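Local coordinates for protein magnesium transporter, putative (Shewanella oneidensis MR-1, PDB 3KXR) that forms the probably cytosolic CBS-pair part of a membrane protein that probably transports magnesium ions, at residues 16-21 / 27-32; 65-70 / 74-79; 90-95 / 157-162; 107-112 / 116-121. All coordinates share one frame; numbering follows the deposited sequence.

Interaction 1 (16-21 / 27-32); sequences EDLIEW and ESFTDR
First torsions turn Leu18 and Phe29 to meet where two short helices face each other. The leucine CG stands anti to its carbonyl carbon (chi1 -67°), while the phenylalanine CG stands anti to its backbone N (chi1 177°), which swings the ring inward from a CB that does not itself point at the other helix. The methyl CD2 of Leu18 then lies at the ring edge, near the ring plane, 4.0 Å from CE2 of Phe29. The other methyl, CD1, comes beside Thr30, 4.4 Å from its backbone O and 4.5 Å from its CG2. No hydrogen bond spans the two segments, and the contact is small, burying 122 Å² in all. It joins two successive short helices, 15-20 and 27-36, linked by a loop, in the part of the chain related to the MgtE intracellular N domain, with Leu25 of the connecting loop touching both Leu18 and Thr30. Behind it, the Phe29 ring meets that of Phe10 with the planes at about 50°. Across a subunit boundary Phe29 packs on Val66 of the second subunit; Trp21 makes a cation-pi contact with Arg82 of that subunit and Glu20 a salt bridge with its Arg78.

Interaction 2 (65-70 / 74-79); sequences LVLSDK and AQAQRF
Phe79 of helix 73-82 packs against Leu65 and Leu67 at strand 66-68, the first strand-to-helix contact of the beta-alpha-beta unit of the first CBS domain. Strand and helix run nearly antiparallel, at 163°, with their axes 9.9 Å apart. The tight part gathers round the aromatic ring. Leu65 lies over one face in a CH-pi contact, its CG 3.9 Å from the centroid of the Phe79 ring and 13° off the ring normal. Leu67 comes to the ring edge instead, CG 3.9 Å from CD2 of Phe79. With its CG anti to the carbonyl carbon (chi1 -70°), Leu67 also places CD1 against the helix, 3.8 Å from CB of Gln75. With an alanine here in place of Phe79, the two leucines would probably lose the ring they pack on, and Trp21 of the third subunit its edge-to-face partner. Near Lys70 the contact loosens into the solvent side. There Ser68 OG takes the backbone N of Lys70 in an ST turn, and the lysine tip leads away to a salt bridge with Asp69. The amide end of Gln75 likewise turns from the strand, OE1 bonding to Thr72. Back at the buried end, the carbonyl O of Val66 lies in the plane of the Phe79 ring, 3.4 Å from CE2.

Interaction 3 (90-95 / 157-162); sequences NLFIVD and GELIGR
The interface between the two CBS domains of the chain is where strand 90-94 of the first faces strand 159-164 of the second. Leu159 projects from the second strand to meet Phe92 and Val94, crossing both side chains at about a right angle. Its methyl CD2 does most of the touching, 3.5 Å from CB of Phe92 and 3.6 Å from CG1 of Val94, while its CB lies 3.8 Å from that same Val94 CG1. The leucine CG stands anti to the backbone N (chi1 179°), which carries CD2 into the notch between the two partners. Farther along, CE2 of Phe92 comes 4.2 Å from CB of Arg162. These strands belong to separate three-stranded sheets, run antiparallel at 176° and keep their axes 9.5 Å apart, joined by side chains rather than by backbone hydrogen bonds: a sheet-against-sheet packing within the CBS pair. Pro151 of strand 149-153 touches both Phe92 and Leu159. A classic beta bulge, Ile160 and Gly161 facing Val152, lies between Leu159 and Arg162. From its CB beside Phe92, the arginine runs extended from CG to NE and carries the guanidinium away from the aromatic ring, the two planes 50° apart. NH1 there forms a salt bridge with Glu149, whose OE2 accepts a hydrogen bond from the backbone N of Asn90 in strand 90-94.

Interaction 4 (107-112 / 116-121); sequences YDIFKH and EPLISL
His112 is met on two sides by residues of 116-121. Over one face of its ring sits CD2 of Leu121 in a CH-pi contact, 3.5 Å from the centroid of the His112 ring and offset toward NE2 and CD2. At the ring edge, in plane, lies OE2 of Glu116, 3.5 Å from CB of His112, its carboxylate turned 79° from the ring. The ring is steadied by its own segment: ND1 donates to the carbonyl O of Asp108 over 3.2 Å, coming from above the carbonyl plane, while Lys111 N reaches that oxygen from the opposite face. Glu116 is placed by its OE2, which accepts from the backbone N of Glu113. A serine in place of His112 would probably leave Leu121 without the ring face it packs on and cost Asp108 O its second donor. Leu121 is held in turn by the 3-10 turn 118-120, its N bonding to Leu118 O at 2.8 Å. Deeper in, CG2 of Ile109 lies 4.4 Å from CD2 of Leu118. This pair leads into the domain core: Ile109 rests on Ala76 and Phe80 of helix 73-82 and on Val104 of strand 100-105, while Leu121 touches Val73 of helix 73-82.

Overall arrangement
Interactions 2, 3 and 4 form one connected body, whereas interaction 1 stands apart in the N-domain region, its centre about 37 Å from that of interaction 2. Strands 66-68 and 90-94 join interactions 2 and 3, with Leu65 O 2.9 Å from Phe92 N. Helix 73-82 ties interaction 2 to interaction 4, Gln77 NE2 lying 3.0 Å from Ile109 O. Leu118 completes the triangle, its CD1 3.6 Å from CD1 of Ile93 and 3.8 Å from CD1 of Leu67. Interaction 3 packs the sheet of the first CBS domain on that of the second. In the assembly, the segments of interaction 1 reach those of interaction 2 in a neighbouring subunit.

Interaction 1 (16-21 / 27-32)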
loop_
_atom_site.group_PDB
_atom_site.type_symbol
_atom_site.label_atom_id
_atom_site.label_comp_id
_atom_site.label_asym_id
_atom_site.label_seq_id
_atom_site.Cartn_x
_atom_site.Cartn_y
_atom_site.Cartn_z
ATOM N N GLU A 16 5.446 -17.048 3.309
ATOM C CA GLU A 16 6.258 -18.254 3.592
ATOM C C GLU A 16 6.437 -19.117 2.350
ATOM O O GLU A 16 7.493 -19.701 2.132
ATOM C CB GLU A 16 5.620 -19.135 4.691
ATOM C CG GLU A 16 5.506 -18.497 6.108
ATOM C CD GLU A 16 4.207 -17.681 6.351
ATOM O OE1 GLU A 16 3.453 -17.383 5.404
ATOM O OE2 GLU A 16 3.951 -17.321 7.518
ATOM N N ASP A 17 5.378 -19.216 1.555
ATOM C CA ASP A 17 5.454 -19.916 0.299
ATOM C C ASP A 17 6.534 -19.264 -0.550
ATOM O O ASP A 17 7.355 -19.940 -1.140
ATOM C CB ASP A 17 4.115 -19.830 -0.431
ATOM C CG ASP A 17 2.949 -20.481 0.353
ATOM O OD1 ASP A 17 3.187 -21.338 1.256
ATOM O OD2 ASP A 17 1.781 -20.132 0.032
ATOM N N LEU A 18 6.533 -17.941 -0.598
ATOM C CA LEU A 18 7.490 -17.231 -1.430
ATOM C C LEU A 18 8.906 -17.565 -1.011
ATOM O O LEU A 18 9.730 -17.877 -1.854
ATOM C CB LEU A 18 7.254 -15.721 -1.399
ATOM C CG LEU A 18 5.958 -15.206 -2.045
ATOM C CD1 LEU A 18 5.806 -13.693 -1.827
ATOM C CD2 LEU A 18 5.894 -15.537 -3.559
ATOM N N ILE A 19 9.155 -17.566 0.295
ATOM C CA ILE A 19 10.476 -17.856 0.858
ATOM C C ILE A 19 10.916 -19.269 0.526
ATOM O O ILE A 19 12.046 -19.512 0.044
ATOM C CB ILE A 19 10.509 -17.659 2.395
ATOM C CG1 ILE A 19 10.406 -16.172 2.745
ATOM C CG2 ILE A 19 11.790 -18.245 2.999
ATOM C CD1 ILE A 19 11.695 -15.385 2.513
ATOM N N GLU A 20 9.998 -20.195 0.746
ATOM C CA GLU A 20 10.285 -21.583 0.492
ATOM C C GLU A 20 10.598 -21.801 -0.991
ATOM O O GLU A 20 11.415 -22.650 -1.341
ATOM C CB GLU A 20 9.090 -22.405 0.910
ATOM C CG GLU A 20 9.244 -23.894 0.676
ATOM C CD GLU A 20 7.907 -24.570 0.576
ATOM O OE1 GLU A 20 6.891 -23.902 0.881
ATOM O OE2 GLU A 20 7.872 -25.765 0.184
ATOM N N TRP A 21 9.974 -21.011 -1.856
ATOM C CA TRP A 21 10.186 -21.126 -3.295
ATOM C C TRP A 21 11.101 -20.073 -3.909
ATOM O O TRP A 21 11.020 -19.782 -5.117
ATOM C CB TRP A 21 8.834 -21.118 -3.975
ATOM C CG TRP A 21 8.372 -22.472 -4.218
ATOM C CD1 TRP A 21 8.853 -23.621 -3.658
ATOM C CD2 TRP A 21 7.338 -22.855 -5.096
ATOM N NE1 TRP A 21 8.189 -24.694 -4.150
ATOM C CE2 TRP A 21 7.249 -24.254 -5.044
ATOM C CE3 TRP A 21 6.484 -22.153 -5.944
ATOM C CZ2 TRP A 21 6.327 -24.973 -5.802
ATOM C CZ3 TRP A 21 5.560 -22.868 -6.708
ATOM C CH2 TRP A 21 5.485 -24.259 -6.629
ATOM N N GLU A 27 12.492 -13.070 -9.463
ATOM C CA GLU A 27 12.415 -12.003 -8.480
ATOM C C GLU A 27 11.226 -11.112 -8.842
ATOM O O GLU A 27 10.518 -10.649 -7.946
ATOM C CB GLU A 27 13.750 -11.231 -8.348
ATOM C CG GLU A 27 14.764 -11.845 -7.300
ATOM N N SER A 28 10.972 -10.942 -10.143
ATOM C CA SER A 28 9.862 -10.124 -10.641
ATOM C C SER A 28 8.528 -10.605 -10.069
ATOM O O SER A 28 7.661 -9.807 -9.680
ATOM C CB SER A 28 9.819 -10.101 -12.182
ATOM O OG SER A 28 9.431 -11.343 -12.772
ATOM N N PHE A 29 8.381 -11.912 -9.982
ATOM C CA PHE A 29 7.159 -12.505 -9.479
ATOM C C PHE A 29 7.071 -12.271 -7.965
ATOM O O PHE A 29 6.012 -11.921 -7.434
ATOM C CB PHE A 29 7.155 -14.001 -9.819
ATOM C CG PHE A 29 5.982 -14.733 -9.288
ATOM C CD1 PHE A 29 4.920 -15.058 -10.103
ATOM C CD2 PHE A 29 5.934 -15.106 -7.962
ATOM C CE1 PHE A 29 3.809 -15.731 -9.610
ATOM C CE2 PHE A 29 4.804 -15.781 -7.448
ATOM C CZ PHE A 29 3.747 -16.093 -8.283
ATOM N N THR A 30 8.184 -12.458 -7.273
ATOM C CA THR A 30 8.188 -12.244 -5.853
ATOM C C THR A 30 7.809 -10.803 -5.543
ATOM O O THR A 30 6.925 -10.562 -4.718
ATOM C CB THR A 30 9.538 -12.601 -5.235
ATOM O OG1 THR A 30 9.739 -14.018 -5.357
ATOM C CG2 THR A 30 9.567 -12.199 -3.742
ATOM N N ASP A 31 8.420 -9.861 -6.253
ATOM C CA ASP A 31 8.122 -8.443 -6.052
ATOM C C ASP A 31 6.676 -8.075 -6.312
ATOM O O ASP A 31 6.131 -7.231 -5.599
ATOM C CB ASP A 31 9.028 -7.565 -6.917
ATOM C CG ASP A 31 10.496 -7.696 -6.532
ATOM O OD1 ASP A 31 10.789 -8.169 -5.423
ATOM O OD2 ASP A 31 11.365 -7.359 -7.352
ATOM N N ARG A 32 6.048 -8.661 -7.325
ATOM C CA ARG A 32 4.652 -8.319 -7.583
ATOM C C ARG A 32 3.793 -8.893 -6.454
ATOM O O ARG A 32 2.847 -8.256 -5.999
ATOM C CB ARG A 32 4.176 -8.817 -8.955
ATOM C CG ARG A 32 4.724 -7.979 -10.146
ATOM C CD ARG A 32 4.070 -8.342 -11.525
ATOM N NE ARG A 32 3.830 -9.793 -11.592
ATOM C CZ ARG A 32 4.645 -10.701 -12.153
ATOM N NH1 ARG A 32 5.791 -10.327 -12.733
ATOM N NH2 ARG A 32 4.311 -11.999 -12.137
#

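Interaction 2 (65-70 / 74-79)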
loop_
_atom_site.group_PDB
_atom_site.type_symbol
_atom_site.label_atom_id
_atom_site.label_comp_id
_atom_site.label_asym_id
_atom_site.label_seq_id
_atom_site.Cartn_x
_atom_site.Cartn_y
_atom_site.Cartn_z
ATOM N N LEU A 65 4.341 -2.548 22.713
ATOM C CA LEU A 65 4.410 -1.277 23.403
ATOM C C LEU A 65 5.905 -0.869 23.570
ATOM O O LEU A 65 6.670 -1.503 24.277
ATOM C CB LEU A 65 3.640 -1.395 24.731
ATOM C CG LEU A 65 2.151 -0.962 24.759
ATOM C CD1 LEU A 65 1.326 -1.394 23.582
ATOM C CD2 LEU A 65 1.515 -1.378 26.078
ATOM N N VAL A 66 6.318 0.181 22.867
ATOM C CA VAL A 66 7.672 0.710 22.980
ATOM C C VAL A 66 7.645 2.261 23.068
ATOM O O VAL A 66 6.830 2.913 22.425
ATOM C CB VAL A 66 8.547 0.226 21.784
ATOM C CG1 VAL A 66 7.811 0.474 20.475
ATOM C CG2 VAL A 66 9.897 0.896 21.799
ATOM N N LEU A 67 8.519 2.840 23.890
ATOM C CA LEU A 67 8.668 4.292 23.984
ATOM C C LEU A 67 10.157 4.641 24.070
ATOM O O LEU A 67 10.983 3.815 24.500
ATOM C CB LEU A 67 7.915 4.824 25.219
ATOM C CG LEU A 67 6.376 4.823 25.244
ATOM C CD1 LEU A 67 5.840 5.185 26.597
ATOM C CD2 LEU A 67 5.847 5.789 24.192
ATOM N N SER A 68 10.516 5.848 23.673
ATOM C CA SER A 68 11.910 6.265 23.739
ATOM C C SER A 68 12.265 6.642 25.176
ATOM O O SER A 68 11.411 6.735 26.054
ATOM C CB SER A 68 12.187 7.474 22.840
ATOM O OG SER A 68 11.608 8.655 23.413
ATOM N N ASP A 69 13.531 6.936 25.391
ATOM C CA ASP A 69 13.975 7.203 26.724
ATOM C C ASP A 69 13.640 8.613 27.147
ATOM O O ASP A 69 14.069 9.043 28.218
ATOM C CB ASP A 69 15.469 6.939 26.850
ATOM C CG ASP A 69 16.316 7.812 25.944
ATOM O OD1 ASP A 69 15.801 8.791 25.354
ATOM O OD2 ASP A 69 17.524 7.495 25.840
ATOM N N LYS A 70 12.877 9.333 26.322
ATOM C CA LYS A 70 12.345 10.637 26.731
ATOM C C LYS A 70 10.935 10.497 27.348
ATOM O O LYS A 70 10.403 11.458 27.847
ATOM C CB LYS A 70 12.316 11.624 25.552
ATOM C CG LYS A 70 13.682 11.889 24.835
ATOM C CD LYS A 70 14.889 12.123 25.798
ATOM C CE LYS A 70 16.267 12.408 25.078
ATOM N NZ LYS A 70 17.247 11.248 25.155
ATOM N N ALA A 74 3.553 8.982 32.615
ATOM C CA ALA A 74 2.274 9.444 32.054
ATOM C C ALA A 74 2.040 8.827 30.700
ATOM O O ALA A 74 0.945 8.335 30.430
ATOM C CB ALA A 74 2.217 10.966 31.959
ATOM N N GLN A 75 3.055 8.811 29.848
ATOM C CA GLN A 75 2.903 8.177 28.529
ATOM C C GLN A 75 2.688 6.682 28.638
ATOM O O GLN A 75 1.891 6.126 27.913
ATOM C CB GLN A 75 4.130 8.419 27.651
ATOM C CG GLN A 75 4.198 9.818 27.046
ATOM C CD GLN A 75 4.489 10.867 28.090
ATOM O OE1 GLN A 75 5.532 10.827 28.754
ATOM N NE2 GLN A 75 3.540 11.784 28.289
ATOM N N ALA A 76 3.407 6.027 29.540
ATOM C CA ALA A 76 3.318 4.592 29.660
ATOM C C ALA A 76 1.918 4.239 30.143
ATOM O O ALA A 76 1.283 3.345 29.601
ATOM C CB ALA A 76 4.367 4.044 30.599
ATOM N N GLN A 77 1.415 4.949 31.139
ATOM C CA GLN A 77 0.059 4.663 31.647
ATOM C C GLN A 77 -0.972 4.785 30.544
ATOM O O GLN A 77 -1.877 3.950 30.422
ATOM C CB GLN A 77 -0.328 5.584 32.826
ATOM C CG GLN A 77 0.359 5.148 34.120
ATOM C CD GLN A 77 0.054 6.023 35.303
ATOM O OE1 GLN A 77 -0.777 6.912 35.231
ATOM N NE2 GLN A 77 0.722 5.758 36.413
ATOM N N ARG A 78 -0.831 5.812 29.734
ATOM C CA ARG A 78 -1.792 6.046 28.685
ATOM C C ARG A 78 -1.684 4.964 27.590
ATOM O O ARG A 78 -2.676 4.569 26.981
ATOM C CB ARG A 78 -1.579 7.448 28.140
ATOM C CG ARG A 78 -2.388 7.737 26.939
ATOM C CD ARG A 78 -2.399 9.204 26.609
ATOM N NE ARG A 78 -3.301 9.455 25.484
ATOM C CZ ARG A 78 -3.181 10.480 24.650
ATOM N NH1 ARG A 78 -2.191 11.348 24.801
ATOM N NH2 ARG A 78 -4.044 10.641 23.663
ATOM N N PHE A 79 -0.481 4.450 27.362
ATOM C CA PHE A 79 -0.288 3.411 26.352
ATOM C C PHE A 79 -1.015 2.126 26.750
ATOM O O PHE A 79 -1.660 1.459 25.937
ATOM C CB PHE A 79 1.217 3.114 26.187
ATOM C CG PHE A 79 1.663 2.897 24.755
ATOM C CD1 PHE A 79 0.785 2.463 23.776
ATOM C CD2 PHE A 79 2.999 3.081 24.414
ATOM C CE1 PHE A 79 1.229 2.246 22.477
ATOM C CE2 PHE A 79 3.463 2.862 23.120
ATOM C CZ PHE A 79 2.593 2.448 22.147
#

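Interaction 3 (90-95 / 157-162)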
loop_
_atom_site.group_PDB
_atom_site.type_symbol
_atom_site.label_atom_id
_atom_site.label_comp_id
_atom_site.label_asym_id
_atom_site.label_seq_id
_atom_site.Cartn_x
_atom_site.Cartn_y
_atom_site.Cartn_z
ATOM N N ASN A 90 3.979 -5.472 29.561
ATOM C CA ASN A 90 5.255 -4.803 29.675
ATOM C C ASN A 90 5.392 -3.814 28.551
ATOM O O ASN A 90 4.730 -3.908 27.525
ATOM C CB ASN A 90 6.407 -5.811 29.632
ATOM C CG ASN A 90 6.528 -6.584 30.894
ATOM O OD1 ASN A 90 6.058 -6.150 31.934
ATOM N ND2 ASN A 90 7.147 -7.738 30.830
ATOM N N LEU A 91 6.297 -2.875 28.742
ATOM C CA LEU A 91 6.551 -1.863 27.731
ATOM C C LEU A 91 8.066 -1.653 27.632
ATOM O O LEU A 91 8.776 -1.675 28.643
ATOM C CB LEU A 91 5.777 -0.616 28.120
ATOM C CG LEU A 91 5.782 0.650 27.295
ATOM C CD1 LEU A 91 4.500 1.437 27.585
ATOM C CD2 LEU A 91 7.007 1.420 27.703
ATOM N N PHE A 92 8.557 -1.520 26.413
ATOM C CA PHE A 92 9.983 -1.538 26.175
ATOM C C PHE A 92 10.512 -0.149 25.907
ATOM O O PHE A 92 9.863 0.627 25.215
ATOM C CB PHE A 92 10.278 -2.481 25.008
ATOM C CG PHE A 92 9.709 -3.838 25.221
ATOM C CD1 PHE A 92 9.947 -4.521 26.407
ATOM C CD2 PHE A 92 8.877 -4.422 24.283
ATOM C CE1 PHE A 92 9.389 -5.778 26.627
ATOM C CE2 PHE A 92 8.314 -5.692 24.504
ATOM C CZ PHE A 92 8.570 -6.356 25.680
ATOM N N ILE A 93 11.673 0.167 26.471
ATOM C CA ILE A 93 12.268 1.489 26.333
ATOM C C ILE A 93 13.481 1.395 25.472
ATOM O O ILE A 93 14.343 0.530 25.699
ATOM C CB ILE A 93 12.690 2.083 27.691
ATOM C CG1 ILE A 93 11.507 2.093 28.641
ATOM C CG2 ILE A 93 13.250 3.505 27.546
ATOM C CD1 ILE A 93 10.305 2.847 28.148
ATOM N N VAL A 94 13.569 2.288 24.488
ATOM C CA VAL A 94 14.717 2.326 23.598
ATOM C C VAL A 94 15.343 3.716 23.609
ATOM O O VAL A 94 14.681 4.717 23.916
ATOM C CB VAL A 94 14.308 1.966 22.132
ATOM C CG1 VAL A 94 13.825 0.501 22.051
ATOM C CG2 VAL A 94 13.263 2.934 21.599
ATOM N N ASP A 95 16.634 3.784 23.269
ATOM C CA ASP A 95 17.276 5.080 23.072
ATOM C C ASP A 95 17.015 5.588 21.660
ATOM O O ASP A 95 16.256 4.974 20.903
ATOM C CB ASP A 95 18.767 5.016 23.390
ATOM C CG ASP A 95 19.576 4.227 22.390
ATOM O OD1 ASP A 95 19.111 3.867 21.278
ATOM O OD2 ASP A 95 20.749 4.001 22.752
ATOM N N GLY A 157 21.863 -4.792 18.817
ATOM C CA GLY A 157 21.233 -4.335 20.061
ATOM C C GLY A 157 19.879 -3.665 19.895
ATOM O O GLY A 157 19.295 -3.222 20.871
ATOM N N GLU A 158 19.389 -3.589 18.660
ATOM C CA GLU A 158 18.143 -2.905 18.363
ATOM C C GLU A 158 16.952 -3.778 18.651
ATOM O O GLU A 158 16.900 -4.950 18.278
ATOM C CB GLU A 158 18.052 -2.465 16.904
ATOM C CG GLU A 158 19.140 -1.487 16.478
ATOM C CD GLU A 158 18.926 -0.914 15.066
ATOM O OE1 GLU A 158 17.860 -1.172 14.426
ATOM O OE2 GLU A 158 19.833 -0.180 14.620
ATOM N N LEU A 159 15.975 -3.177 19.299
ATOM C CA LEU A 159 14.726 -3.849 19.597
ATOM C C LEU A 159 13.989 -4.042 18.298
ATOM O O LEU A 159 13.566 -3.082 17.710
ATOM C CB LEU A 159 13.886 -2.963 20.530
ATOM C CG LEU A 159 12.538 -3.513 20.924
ATOM C CD1 LEU A 159 12.765 -4.892 21.555
ATOM C CD2 LEU A 159 11.850 -2.519 21.863
ATOM N N ILE A 160 13.843 -5.271 17.832
ATOM C CA ILE A 160 13.110 -5.485 16.589
ATOM C C ILE A 160 11.668 -5.961 16.774
ATOM O O ILE A 160 10.882 -5.932 15.820
ATOM C CB ILE A 160 13.848 -6.427 15.658
ATOM C CG1 ILE A 160 13.860 -7.835 16.237
ATOM C CG2 ILE A 160 15.273 -5.891 15.391
ATOM C CD1 ILE A 160 14.744 -8.793 15.430
ATOM N N GLY A 161 11.298 -6.384 17.976
ATOM C CA GLY A 161 9.933 -6.883 18.212
ATOM C C GLY A 161 9.825 -7.720 19.472
ATOM O O GLY A 161 10.690 -7.665 20.335
ATOM N N ARG A 162 8.769 -8.513 19.580
ATOM C CA ARG A 162 8.591 -9.337 20.771
ATOM C C ARG A 162 8.095 -10.724 20.407
ATOM O O ARG A 162 7.596 -10.933 19.309
ATOM C CB ARG A 162 7.582 -8.681 21.695
ATOM C CG ARG A 162 6.169 -8.855 21.228
ATOM C CD ARG A 162 5.206 -8.003 21.999
ATOM N NE ARG A 162 3.860 -8.214 21.497
ATOM C CZ ARG A 162 2.780 -8.550 22.206
ATOM N NH1 ARG A 162 2.806 -8.734 23.525
ATOM N NH2 ARG A 162 1.638 -8.716 21.574
#

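Interaction 4 (107-112 / 116-121)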
loop_
_atom_site.group_PDB
_atom_site.type_symbol
_atom_site.label_atom_id
_atom_site.label_comp_id
_atom_site.label_asym_id
_atom_site.label_seq_id
_atom_site.Cartn_x
_atom_site.Cartn_y
_atom_site.Cartn_z
ATOM N N TYR A 107 2.242 -3.278 36.167
ATOM C CA TYR A 107 1.909 -3.213 37.575
ATOM C C TYR A 107 2.751 -2.164 38.320
ATOM O O TYR A 107 2.230 -1.431 39.150
ATOM C CB TYR A 107 2.052 -4.565 38.233
ATOM C CG TYR A 107 1.708 -4.536 39.703
ATOM C CD1 TYR A 107 0.413 -4.800 40.131
ATOM C CD2 TYR A 107 2.677 -4.231 40.668
ATOM C CE1 TYR A 107 0.092 -4.774 41.466
ATOM C CE2 TYR A 107 2.363 -4.206 42.006
ATOM C CZ TYR A 107 1.064 -4.481 42.398
ATOM O OH TYR A 107 0.714 -4.462 43.730
ATOM N N ASP A 108 4.034 -2.093 38.005
ATOM C CA ASP A 108 4.899 -1.113 38.643
ATOM C C ASP A 108 4.593 0.270 38.145
ATOM O O ASP A 108 4.557 1.188 38.946
ATOM C CB ASP A 108 6.399 -1.388 38.438
ATOM C CG ASP A 108 6.806 -2.800 38.861
ATOM O OD1 ASP A 108 6.239 -3.338 39.852
ATOM O OD2 ASP A 108 7.688 -3.380 38.167
ATOM N N ILE A 109 4.365 0.465 36.852
ATOM C CA ILE A 109 4.230 1.835 36.403
ATOM C C ILE A 109 2.932 2.499 36.820
ATOM O O ILE A 109 2.845 3.726 36.775
ATOM C CB ILE A 109 4.442 2.076 34.891
ATOM C CG1 ILE A 109 3.268 1.602 34.103
ATOM C CG2 ILE A 109 5.811 1.582 34.369
ATOM C CD1 ILE A 109 2.442 2.747 33.686
ATOM N N PHE A 110 1.928 1.733 37.237
ATOM C CA PHE A 110 0.750 2.352 37.849
ATOM C C PHE A 110 0.943 2.692 39.303
ATOM O O PHE A 110 0.039 3.212 39.921
ATOM C CB PHE A 110 -0.522 1.528 37.604
ATOM C CG PHE A 110 -1.108 1.776 36.238
ATOM C CD1 PHE A 110 -1.918 2.885 36.005
ATOM C CD2 PHE A 110 -0.768 0.975 35.158
ATOM C CE1 PHE A 110 -2.431 3.145 34.723
ATOM C CE2 PHE A 110 -1.283 1.227 33.867
ATOM C CZ PHE A 110 -2.100 2.305 33.654
ATOM N N LYS A 111 2.136 2.464 39.836
ATOM C CA LYS A 111 2.465 2.890 41.200
ATOM C C LYS A 111 3.390 4.083 41.268
ATOM O O LYS A 111 3.686 4.533 42.353
ATOM C CB LYS A 111 3.103 1.736 42.007
ATOM C CG LYS A 111 2.159 0.554 42.205
ATOM C CD LYS A 111 2.658 -0.471 43.217
ATOM C CE LYS A 111 1.467 -1.094 43.954
ATOM N NZ LYS A 111 1.886 -2.211 44.836
ATOM N N HIS A 112 3.856 4.599 40.140
ATOM C CA HIS A 112 4.769 5.731 40.173
ATOM C C HIS A 112 4.071 7.018 39.794
ATOM O O HIS A 112 2.907 7.020 39.416
ATOM C CB HIS A 112 5.981 5.453 39.287
ATOM C CG HIS A 112 6.963 4.515 39.912
ATOM N ND1 HIS A 112 6.939 3.154 39.692
ATOM C CD2 HIS A 112 7.972 4.739 40.784
ATOM C CE1 HIS A 112 7.904 2.581 40.386
ATOM N NE2 HIS A 112 8.539 3.520 41.064
ATOM N N GLU A 116 7.544 11.032 36.200
ATOM C CA GLU A 116 8.822 10.314 36.322
ATOM C C GLU A 116 9.293 9.711 35.012
ATOM O O GLU A 116 8.524 9.053 34.322
ATOM C CB GLU A 116 8.731 9.178 37.335
ATOM C CG GLU A 116 8.422 9.644 38.757
ATOM C CD GLU A 116 8.529 8.531 39.819
ATOM O OE1 GLU A 116 9.604 7.902 39.896
ATOM O OE2 GLU A 116 7.549 8.338 40.594
ATOM N N PRO A 117 10.569 9.918 34.663
ATOM C CA PRO A 117 11.056 9.310 33.437
ATOM C C PRO A 117 11.117 7.776 33.519
ATOM O O PRO A 117 11.531 7.194 34.530
ATOM C CB PRO A 117 12.440 9.902 33.270
ATOM C CG PRO A 117 12.451 11.113 34.182
ATOM C CD PRO A 117 11.600 10.729 35.317
ATOM N N LEU A 118 10.675 7.140 32.451
ATOM C CA LEU A 118 10.672 5.709 32.400
ATOM C C LEU A 118 12.087 5.176 32.493
ATOM O O LEU A 118 12.320 4.110 33.081
ATOM C CB LEU A 118 10.029 5.255 31.094
ATOM C CG LEU A 118 8.560 5.608 31.024
ATOM C CD1 LEU A 118 8.027 5.273 29.645
ATOM C CD2 LEU A 118 7.845 4.870 32.184
ATOM N N ILE A 119 13.048 5.919 31.945
ATOM C CA ILE A 119 14.408 5.428 31.975
ATOM C C ILE A 119 14.884 5.235 33.427
ATOM O O ILE A 119 15.804 4.460 33.685
ATOM C CB ILE A 119 15.363 6.290 31.118
ATOM C CG1 ILE A 119 16.719 5.581 30.996
ATOM C CG2 ILE A 119 15.534 7.660 31.703
ATOM C CD1 ILE A 119 17.718 6.165 29.927
ATOM N N SER A 120 14.255 5.900 34.389
ATOM C CA SER A 120 14.622 5.721 35.792
ATOM C C SER A 120 13.890 4.567 36.491
ATOM O O SER A 120 14.142 4.306 37.654
ATOM C CB SER A 120 14.371 7.016 36.597
ATOM O OG SER A 120 12.985 7.315 36.703
ATOM N N LEU A 121 13.003 3.869 35.797
ATOM C CA LEU A 121 12.209 2.832 36.432
ATOM C C LEU A 121 12.333 1.490 35.717
ATOM O O LEU A 121 11.399 0.704 35.727
ATOM C CB LEU A 121 10.757 3.270 36.417
ATOM C CG LEU A 121 10.458 4.629 37.068
ATOM C CD1 LEU A 121 9.069 5.038 36.640
ATOM C CD2 LEU A 121 10.606 4.586 38.598
#